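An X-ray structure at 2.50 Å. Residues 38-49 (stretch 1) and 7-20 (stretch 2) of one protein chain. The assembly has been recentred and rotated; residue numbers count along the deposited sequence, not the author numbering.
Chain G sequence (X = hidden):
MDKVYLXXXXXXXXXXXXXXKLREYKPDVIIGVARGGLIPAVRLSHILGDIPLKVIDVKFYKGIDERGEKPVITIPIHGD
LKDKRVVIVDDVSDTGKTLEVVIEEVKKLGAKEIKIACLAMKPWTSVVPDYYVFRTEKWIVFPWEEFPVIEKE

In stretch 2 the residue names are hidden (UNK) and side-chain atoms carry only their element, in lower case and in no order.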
ATOM      1  N   LEU G  38     -17.944  29.783   5.916  1.00 34.83           N
ATOM      2  CA  LEU G  38     -16.606  29.318   5.585  1.00 36.11           C
ATOM      3  C   LEU G  38     -16.570  27.995   4.808  1.00 37.80           C
ATOM      4  O   LEU G  38     -15.565  27.683   4.174  1.00 39.45           O
ATOM      5  CB  LEU G  38     -15.744  29.210   6.855  1.00 34.76           C
ATOM      6  CG  LEU G  38     -15.445  30.526   7.590  1.00 33.92           C
ATOM      7  CD1 LEU G  38     -14.560  30.264   8.804  1.00 30.63           C
ATOM      8  CD2 LEU G  38     -14.767  31.509   6.645  1.00 33.29           C
ATOM      9  N   ILE G  39     -17.646  27.213   4.846  1.00 38.15           N
ATOM     10  CA  ILE G  39     -17.609  25.978   4.094  1.00 38.24           C
ATOM     11  C   ILE G  39     -17.624  26.278   2.606  1.00 37.79           C
ATOM     12  O   ILE G  39     -16.708  25.942   1.868  1.00 38.21           O
ATOM     13  CB  ILE G  39     -18.837  25.149   4.473  1.00 38.76           C
ATOM     14  CG1 ILE G  39     -18.522  24.258   5.676  1.00 38.76           C
ATOM     15  CG2 ILE G  39     -19.232  24.235   3.298  1.00 38.76           C
ATOM     16  CD1 ILE G  39     -18.452  25.048   6.983  1.00 38.76           C
ATOM     17  N   PRO G  40     -18.670  26.968   2.108  1.00 37.31           N
ATOM     18  CA  PRO G  40     -18.698  27.295   0.678  1.00 38.02           C
ATOM     19  C   PRO G  40     -17.502  28.180   0.294  1.00 38.05           C
ATOM     20  O   PRO G  40     -16.960  28.062  -0.806  1.00 38.22           O
ATOM     21  CB  PRO G  40     -20.025  28.041   0.508  1.00 37.47           C
ATOM     22  CG  PRO G  40     -20.853  27.581   1.674  1.00 37.51           C
ATOM     23  CD  PRO G  40     -19.846  27.535   2.790  1.00 36.78           C
ATOM     24  N   ALA G  41     -17.102  29.057   1.215  1.00 38.26           N
ATOM     25  CA  ALA G  41     -15.990  29.976   0.996  1.00 38.54           C
ATOM     26  C   ALA G  41     -14.684  29.255   0.674  1.00 38.46           C
ATOM     27  O   ALA G  41     -14.055  29.534  -0.344  1.00 38.38           O
ATOM     28  CB  ALA G  41     -15.802  30.864   2.215  1.00 38.85           C
ATOM     29  N   VAL G  42     -14.276  28.341   1.550  1.00 38.42           N
ATOM     30  CA  VAL G  42     -13.049  27.580   1.348  1.00 37.93           C
ATOM     31  C   VAL G  42     -13.105  26.841   0.014  1.00 38.95           C
ATOM     32  O   VAL G  42     -12.173  26.922  -0.778  1.00 39.62           O
ATOM     33  CB  VAL G  42     -12.813  26.559   2.505  1.00 37.78           C
ATOM     34  CG1 VAL G  42     -11.788  25.515   2.099  1.00 35.35           C
ATOM     35  CG2 VAL G  42     -12.317  27.295   3.733  1.00 34.99           C
ATOM     36  N   ARG G  43     -14.200  26.129  -0.229  1.00 37.70           N
ATOM     37  CA  ARG G  43     -14.365  25.395  -1.471  1.00 38.40           C
ATOM     38  C   ARG G  43     -14.266  26.315  -2.693  1.00 39.68           C
ATOM     39  O   ARG G  43     -13.584  25.982  -3.667  1.00 39.11           O
ATOM     40  CB  ARG G  43     -15.698  24.646  -1.470  1.00 37.76           C
ATOM     41  CG  ARG G  43     -15.670  23.342  -0.685  1.00 39.21           C
ATOM     42  CD  ARG G  43     -16.058  22.175  -1.585  1.00 38.29           C
ATOM     43  NE  ARG G  43     -15.245  22.187  -2.801  1.00 39.36           N
ATOM     44  CZ  ARG G  43     -15.555  21.544  -3.918  1.00 37.48           C
ATOM     45  NH1 ARG G  43     -16.665  20.826  -3.982  1.00 39.73           N
ATOM     46  NH2 ARG G  43     -14.763  21.637  -4.977  1.00 39.84           N
ATOM     47  N   LEU G  44     -14.925  27.472  -2.643  1.00 40.87           N
ATOM     48  CA  LEU G  44     -14.870  28.412  -3.761  1.00 42.29           C
ATOM     49  C   LEU G  44     -13.460  28.990  -3.934  1.00 43.07           C
ATOM     50  O   LEU G  44     -13.041  29.310  -5.051  1.00 43.69           O
ATOM     51  CB  LEU G  44     -15.883  29.548  -3.566  1.00 41.52           C
ATOM     52  CG  LEU G  44     -17.362  29.214  -3.794  1.00 41.80           C
ATOM     53  CD1 LEU G  44     -18.222  30.415  -3.395  1.00 39.48           C
ATOM     54  CD2 LEU G  44     -17.607  28.843  -5.251  1.00 38.84           C
ATOM     55  N   SER G  45     -12.731  29.128  -2.832  1.00 43.83           N
ATOM     56  CA  SER G  45     -11.368  29.647  -2.900  1.00 45.85           C
ATOM     57  C   SER G  45     -10.508  28.701  -3.745  1.00 47.32           C
ATOM     58  O   SER G  45      -9.685  29.146  -4.542  1.00 48.02           O
ATOM     59  CB  SER G  45     -10.765  29.765  -1.504  1.00 45.70           C
ATOM     60  OG  SER G  45      -9.445  30.269  -1.580  1.00 46.66           O
ATOM     61  N   HIS G  46     -10.712  27.400  -3.558  1.00 47.60           N
ATOM     62  CA  HIS G  46      -9.987  26.368  -4.292  1.00 47.92           C
ATOM     63  C   HIS G  46     -10.464  26.279  -5.745  1.00 48.51           C
ATOM     64  O   HIS G  46      -9.664  26.386  -6.669  1.00 49.85           O
ATOM     65  CB  HIS G  46     -10.177  25.003  -3.611  1.00 48.00           C
ATOM     66  CG  HIS G  46      -9.404  24.842  -2.338  1.00 47.62           C
ATOM     67  ND1 HIS G  46      -8.051  24.579  -2.316  1.00 48.58           N
ATOM     68  CD2 HIS G  46      -9.794  24.905  -1.041  1.00 47.97           C
ATOM     69  CE1 HIS G  46      -7.641  24.485  -1.063  1.00 48.18           C
ATOM     70  NE2 HIS G  46      -8.678  24.678  -0.270  1.00 47.74           N
ATOM     71  N   ILE G  47     -11.771  26.095  -5.935  1.00 48.69           N
ATOM     72  CA  ILE G  47     -12.374  25.971  -7.261  1.00 46.91           C
ATOM     73  C   ILE G  47     -12.120  27.140  -8.214  1.00 49.15           C
ATOM     74  O   ILE G  47     -12.143  26.963  -9.429  1.00 50.52           O
ATOM     75  CB  ILE G  47     -13.902  25.781  -7.167  1.00 44.29           C
ATOM     76  CG1 ILE G  47     -14.233  24.604  -6.252  1.00 43.19           C
ATOM     77  CG2 ILE G  47     -14.476  25.513  -8.549  1.00 44.84           C
ATOM     78  CD1 ILE G  47     -15.718  24.320  -6.144  1.00 42.03           C
ATOM     79  N   LEU G  48     -11.883  28.328  -7.676  1.00 50.23           N
ATOM     80  CA  LEU G  48     -11.656  29.490  -8.525  1.00 52.29           C
ATOM     81  C   LEU G  48     -10.188  29.897  -8.689  1.00 54.55           C
ATOM     82  O   LEU G  48      -9.891  31.071  -8.923  1.00 56.36           O
ATOM     83  CB  LEU G  48     -12.460  30.679  -7.997  1.00 50.70           C
ATOM     84  CG  LEU G  48     -13.985  30.541  -8.023  1.00 49.49           C
ATOM     85  CD1 LEU G  48     -14.601  31.762  -7.370  1.00 48.99           C
ATOM     86  CD2 LEU G  48     -14.480  30.396  -9.453  1.00 48.53           C
ATOM     87  N   GLY G  49      -9.274  28.937  -8.564  1.00 55.88           N
ATOM     88  CA  GLY G  49      -7.864  29.246  -8.723  1.00 57.48           C
ATOM     89  C   GLY G  49      -7.173  29.802  -7.490  1.00 58.66           C
ATOM     90  O   GLY G  49      -6.457  30.803  -7.566  1.00 59.30           O
ATOM     91  N   UNK G   7     -27.895  17.747   2.306  1.00 27.38           N
ATOM     92  CA  UNK G   7     -26.803  16.754   2.294  1.00 26.03           C
ATOM     93  C   UNK G   7     -25.505  17.398   1.805  1.00 25.37           C
ATOM     94  O   UNK G   7     -25.521  18.499   1.251  1.00 27.14           O
ATOM     95  o   UNK G   7     -27.002  16.066  -0.011  1.00 21.65           O
ATOM     96  c   UNK G   7     -27.078  15.592   1.337  1.00 22.59           C
ATOM     97  c   UNK G   7     -28.425  14.992   1.595  1.00 21.74           C
ATOM     98  N   UNK G   8     -24.380  16.718   2.011  1.00 25.26           N
ATOM     99  CA  UNK G   8     -23.094  17.254   1.545  1.00 23.53           C
ATOM    100  C   UNK G   8     -23.057  17.273   0.013  1.00 22.97           C
ATOM    101  O   UNK G   8     -22.473  18.175  -0.572  1.00 23.55           O
ATOM    102  c   UNK G   8     -19.746  20.252   3.708  1.00 21.19           C
ATOM    103  c   UNK G   8     -21.416  16.848   3.427  1.00 21.26           C
ATOM    104  c   UNK G   8     -20.378  19.208   3.038  1.00 21.78           C
ATOM    105  c   UNK G   8     -21.909  16.432   2.078  1.00 21.92           C
ATOM    106  c   UNK G   8     -20.761  18.076   3.766  1.00 21.11           C
ATOM    107  c   UNK G   8     -20.488  18.033   5.154  1.00 22.55           C
ATOM    108  c   UNK G   8     -21.509  16.132   4.587  1.00 22.95           C
ATOM    109  c   UNK G   8     -19.490  20.178   5.094  1.00 22.30           C
ATOM    110  n   UNK G   8     -20.955  16.837   5.626  1.00 22.91           N
ATOM    111  c   UNK G   8     -19.852  19.078   5.829  1.00 21.67           C
ATOM    112  N   UNK G   9     -23.686  16.286  -0.625  1.00 21.23           N
ATOM    113  CA  UNK G   9     -23.701  16.246  -2.082  1.00 23.55           C
ATOM    114  C   UNK G   9     -24.522  17.438  -2.589  1.00 25.39           C
ATOM    115  O   UNK G   9     -24.189  18.026  -3.632  1.00 26.21           O
ATOM    116  c   UNK G   9     -23.141  15.178  -5.013  1.00 22.70           C
ATOM    117  c   UNK G   9     -25.069  14.036  -4.905  1.00 25.69           C
ATOM    118  c   UNK G   9     -23.481  14.742  -6.314  1.00 23.25           C
ATOM    119  c   UNK G   9     -21.177  16.198  -5.944  1.00 21.72           C
ATOM    120  n   UNK G   9     -24.657  14.048  -6.219  1.00 25.37           N
ATOM    121  c   UNK G   9     -21.960  15.918  -4.835  1.00 23.09           C
ATOM    122  c   UNK G   9     -24.183  14.716  -4.122  1.00 24.54           C
ATOM    123  c   UNK G   9     -24.288  14.928  -2.609  1.00 21.57           C
ATOM    124  c   UNK G   9     -21.546  15.749  -7.234  1.00 22.46           C
ATOM    125  c   UNK G   9     -22.687  15.022  -7.436  1.00 20.70           C
ATOM    126  N   UNK G  10     -25.578  17.798  -1.851  1.00 24.04           N
ATOM    127  CA  UNK G  10     -26.389  18.945  -2.224  1.00 25.68           C
ATOM    128  C   UNK G  10     -25.539  20.197  -2.106  1.00 26.90           C
ATOM    129  O   UNK G  10     -25.632  21.095  -2.940  1.00 26.35           O
ATOM    130  o   UNK G  10     -29.856  18.132   0.450  1.00 30.38           O
ATOM    131  c   UNK G  10     -27.629  19.084  -1.326  1.00 26.23           C
ATOM    132  c   UNK G  10     -29.974  18.305  -0.767  1.00 28.37           C
ATOM    133  c   UNK G  10     -28.780  18.149  -1.689  1.00 28.39           C
ATOM    134  n   UNK G  10     -31.136  18.631  -1.341  1.00 25.27           N
ATOM    135  N   UNK G  11     -24.702  20.265  -1.080  1.00 26.30           N
ATOM    136  CA  UNK G  11     -23.857  21.439  -0.914  1.00 27.62           C
ATOM    137  C   UNK G  11     -22.733  21.486  -1.960  1.00 29.04           C
ATOM    138  O   UNK G  11     -22.377  22.562  -2.448  1.00 30.20           O
ATOM    139  c   UNK G  11     -24.382  21.743   1.525  1.00 24.46           C
ATOM    140  c   UNK G  11     -22.249  22.639   0.621  1.00 25.32           C
ATOM    141  c   UNK G  11     -23.261  21.508   0.521  1.00 28.16           C
ATOM    142  N   UNK G  12     -22.179  20.328  -2.314  1.00 28.94           N
ATOM    143  CA  UNK G  12     -21.117  20.291  -3.318  1.00 29.90           C
ATOM    144  C   UNK G  12     -21.663  20.719  -4.685  1.00 29.27           C
ATOM    145  O   UNK G  12     -21.087  21.581  -5.347  1.00 30.42           O
ATOM    146  c   UNK G  12     -19.199  18.768  -2.608  1.00 33.51           C
ATOM    147  o   UNK G  12     -18.892  17.651  -2.149  1.00 38.47           O
ATOM    148  c   UNK G  12     -20.489  18.892  -3.414  1.00 31.70           C
ATOM    149  o   UNK G  12     -18.482  19.780  -2.448  1.00 34.93           O
ATOM    150  N   UNK G  13     -22.773  20.126  -5.103  1.00 27.04           N
ATOM    151  CA  UNK G  13     -23.370  20.492  -6.379  1.00 28.79           C
ATOM    152  C   UNK G  13     -23.762  21.973  -6.432  1.00 30.12           C
ATOM    153  O   UNK G  13     -23.633  22.628  -7.474  1.00 30.25           O
ATOM    154  c   UNK G  13     -25.519  17.485  -7.415  1.00 28.05           C
ATOM    155  n   UNK G  13     -27.863  15.808  -5.169  1.00 29.81           N
ATOM    156  c   UNK G  13     -24.257  18.231  -7.074  1.00 26.37           C
ATOM    157  c   UNK G  13     -27.343  16.295  -6.280  1.00 29.44           C
ATOM    158  n   UNK G  13     -27.940  16.065  -7.443  1.00 29.47           N
ATOM    159  c   UNK G  13     -24.593  19.632  -6.663  1.00 26.62           C
ATOM    160  n   UNK G  13     -26.203  16.970  -6.236  1.00 27.99           N
ATOM    161  N   UNK G  14     -24.236  22.496  -5.305  1.00 31.68           N
ATOM    162  CA  UNK G  14     -24.637  23.891  -5.228  1.00 32.14           C
ATOM    163  C   UNK G  14     -23.417  24.781  -5.372  1.00 33.40           C
ATOM    164  O   UNK G  14     -23.466  25.813  -6.041  1.00 33.20           O
ATOM    165  c   UNK G  14     -25.326  24.170  -3.898  1.00 30.49           C
ATOM    166  N   UNK G  15     -22.324  24.385  -4.727  1.00 34.81           N
ATOM    167  CA  UNK G  15     -21.091  25.158  -4.792  1.00 34.78           C
ATOM    168  C   UNK G  15     -20.506  25.131  -6.200  1.00 36.60           C
ATOM    169  O   UNK G  15     -19.981  26.135  -6.668  1.00 37.24           O
ATOM    170  c   UNK G  15     -18.675  25.241  -4.090  1.00 35.09           C
ATOM    171  c   UNK G  15     -20.040  24.616  -3.805  1.00 35.97           C
ATOM    172  c   UNK G  15     -19.500  24.396  -1.344  1.00 35.31           C
ATOM    173  c   UNK G  15     -20.468  24.924  -2.376  1.00 33.42           C
ATOM    174  N   UNK G  16     -20.599  23.985  -6.870  1.00 37.77           N
ATOM    175  CA  UNK G  16     -20.074  23.865  -8.229  1.00 38.90           C
ATOM    176  C   UNK G  16     -20.853  24.756  -9.187  1.00 36.53           C
ATOM    177  O   UNK G  16     -20.267  25.377 -10.083  1.00 35.23           O
ATOM    178  c   UNK G  16     -17.602  22.008  -8.797  1.00 46.60           C
ATOM    179  c   UNK G  16     -20.101  22.401  -8.715  1.00 41.31           C
ATOM    180  c   UNK G  16     -16.436  21.305  -8.414  1.00 45.13           C
ATOM    181  c   UNK G  16     -16.534  20.202  -7.572  1.00 44.62           C
ATOM    182  c   UNK G  16     -18.864  21.613  -8.339  1.00 45.38           C
ATOM    183  c   UNK G  16     -17.792  19.793  -7.109  1.00 46.03           C
ATOM    184  c   UNK G  16     -18.948  20.499  -7.495  1.00 46.49           C
ATOM    185  N   UNK G  17     -22.166  24.825  -8.986  1.00 35.67           N
ATOM    186  CA  UNK G  17     -23.035  25.654  -9.818  1.00 34.83           C
ATOM    187  C   UNK G  17     -22.684  27.130  -9.632  1.00 35.10           C
ATOM    188  O   UNK G  17     -22.589  27.889 -10.593  1.00 34.86           O
ATOM    189  c   UNK G  17     -24.494  25.406  -9.453  1.00 31.57           C
ATOM    190  N   UNK G  18     -22.489  27.532  -8.387  1.00 36.69           N
ATOM    191  CA  UNK G  18     -22.143  28.908  -8.090  1.00 37.63           C
ATOM    192  C   UNK G  18     -20.814  29.249  -8.744  1.00 39.38           C
ATOM    193  O   UNK G  18     -20.661  30.314  -9.332  1.00 39.83           O
ATOM    194  c   UNK G  18     -23.167  28.782  -4.334  1.00 39.20           C
ATOM    195  c   UNK G  18     -23.392  28.934  -5.838  1.00 38.88           C
ATOM    196  c   UNK G  18     -24.290  30.131  -6.131  1.00 39.47           C
ATOM    197  c   UNK G  18     -22.059  29.114  -6.570  1.00 37.12           C
ATOM    198  N   UNK G  19     -19.852  28.338  -8.636  1.00 41.06           N
ATOM    199  CA  UNK G  19     -18.526  28.538  -9.218  1.00 41.70           C
ATOM    200  C   UNK G  19     -18.605  28.909 -10.692  1.00 43.61           C
ATOM    201  O   UNK G  19     -18.030  29.908 -11.107  1.00 45.18           O
ATOM    202  c   UNK G  19     -17.685  27.285  -9.052  1.00 41.22           C
ATOM    203  N   UNK G  20     -19.319  28.111 -11.478  1.00 45.76           N
ATOM    204  CA  UNK G  20     -19.438  28.387 -12.905  1.00 49.40           C
ATOM    205  C   UNK G  20     -19.940  29.808 -13.158  1.00 50.11           C
ATOM    206  O   UNK G  20     -19.486  30.479 -14.094  1.00 51.29           O
ATOM    207  c   UNK G  20     -20.367  27.367 -13.579  1.00 52.37           C
ATOM    208  c   UNK G  20     -18.949  27.320 -15.733  1.00 60.68           C
ATOM    209  o   UNK G  20     -18.244  26.323 -15.445  1.00 63.24           O
ATOM    210  c   UNK G  20     -20.359  27.431 -15.124  1.00 57.21           C
ATOM    211  o   UNK G  20     -18.543  28.225 -16.499  1.00 60.03           O
TER

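Position 7 carries one carbon bearing an oxygen and a carbon, out of reach of stretch 1: a threonine. Thr7 is the N-cap, its OG1 accepting from the backbone N of position 10 at 2.9 Å.

Position 8 has one carbon, then fused five- and six-membered rings with a single nitrogen, their edge meeting Ile39: tryptophan. Trp8 starts sideways, yet its ring comes near enough for Trp8 CZ3 to lie 4.0 Å from Ile39 CG2. Position 9 holds the same fused rings, makes no contact across, and is also tryptophan, Trp9.

At 10, three carbons end in one oxygen and one nitrogen: glutamine. Gln10 OE1 accepts from Thr7 N at 2.7 Å, so cap and third helical residue bind each other reciprocally.

Position 11 is a carbon carrying two carbons, touching Ile39: a valine. Val11 CG1 lies 4.3 Å from Ile39 CG2. Position 12 has two carbons, the second with two oxygens, one of them close to the Arg43 guanidinium. It is aspartate, and Asp12 OD1 takes a hydrogen bond from Arg43 NH1 at 2.6 Å within a salt bridge.

Position 13, three carbons, a nitrogen and a carbon with two more nitrogens, is arginine; the CA-to-CB bond of Arg13 points away from stretch 1. Position 14 has one carbon and no partner across: Ala14.

Position 15 has four carbons forked at the first, one arm two carbons long, set as a knob among Pro40, Arg43, Leu44 and Ile47: isoleucine. Ile15 CD1 is 3.6 Å from Pro40 CA, and Ile15 CG2 3.7 Å from Ile47 CD1.

Position 16 is one carbon and a six-carbon ring touching Ile47 and Arg43, hence phenylalanine. Phe16 CE1 meets Ile47 CD1 at 3.8 Å, and Phe16 CZ lies 3.5 Å from Arg43 NH2, near the guanidinium plane.

Position 17, a lone carbon, is Ala17, out of reach. Position 18, four carbons forked at the second, is leucine; Leu18 makes no contact within 4.5 Å, its CB coming to 4.7 Å from Leu44 CD2. Position 19 has one carbon, directed toward stretch 1: alanine. Ala19 CB packs 3.7 Å from Ile47 CG2, and Leu44 CD2 lies 4.1 Å from Ala19 CA. Position 20, three carbons ending in two oxygens, is glutamate; the CA-to-CB bond of Glu20 points away.

The axes approach to 10.2 Å at 50°, Ile15 fills the central hole, and small Ala19 lies beside Leu44 and Ile47. Arg43 spends its aliphatic CB on Ile15 and its charge on Asp12, fastening a buried polar pair beside the apolar seam.

Stretch 2 (7-20) TWWQVDRAIFALAE
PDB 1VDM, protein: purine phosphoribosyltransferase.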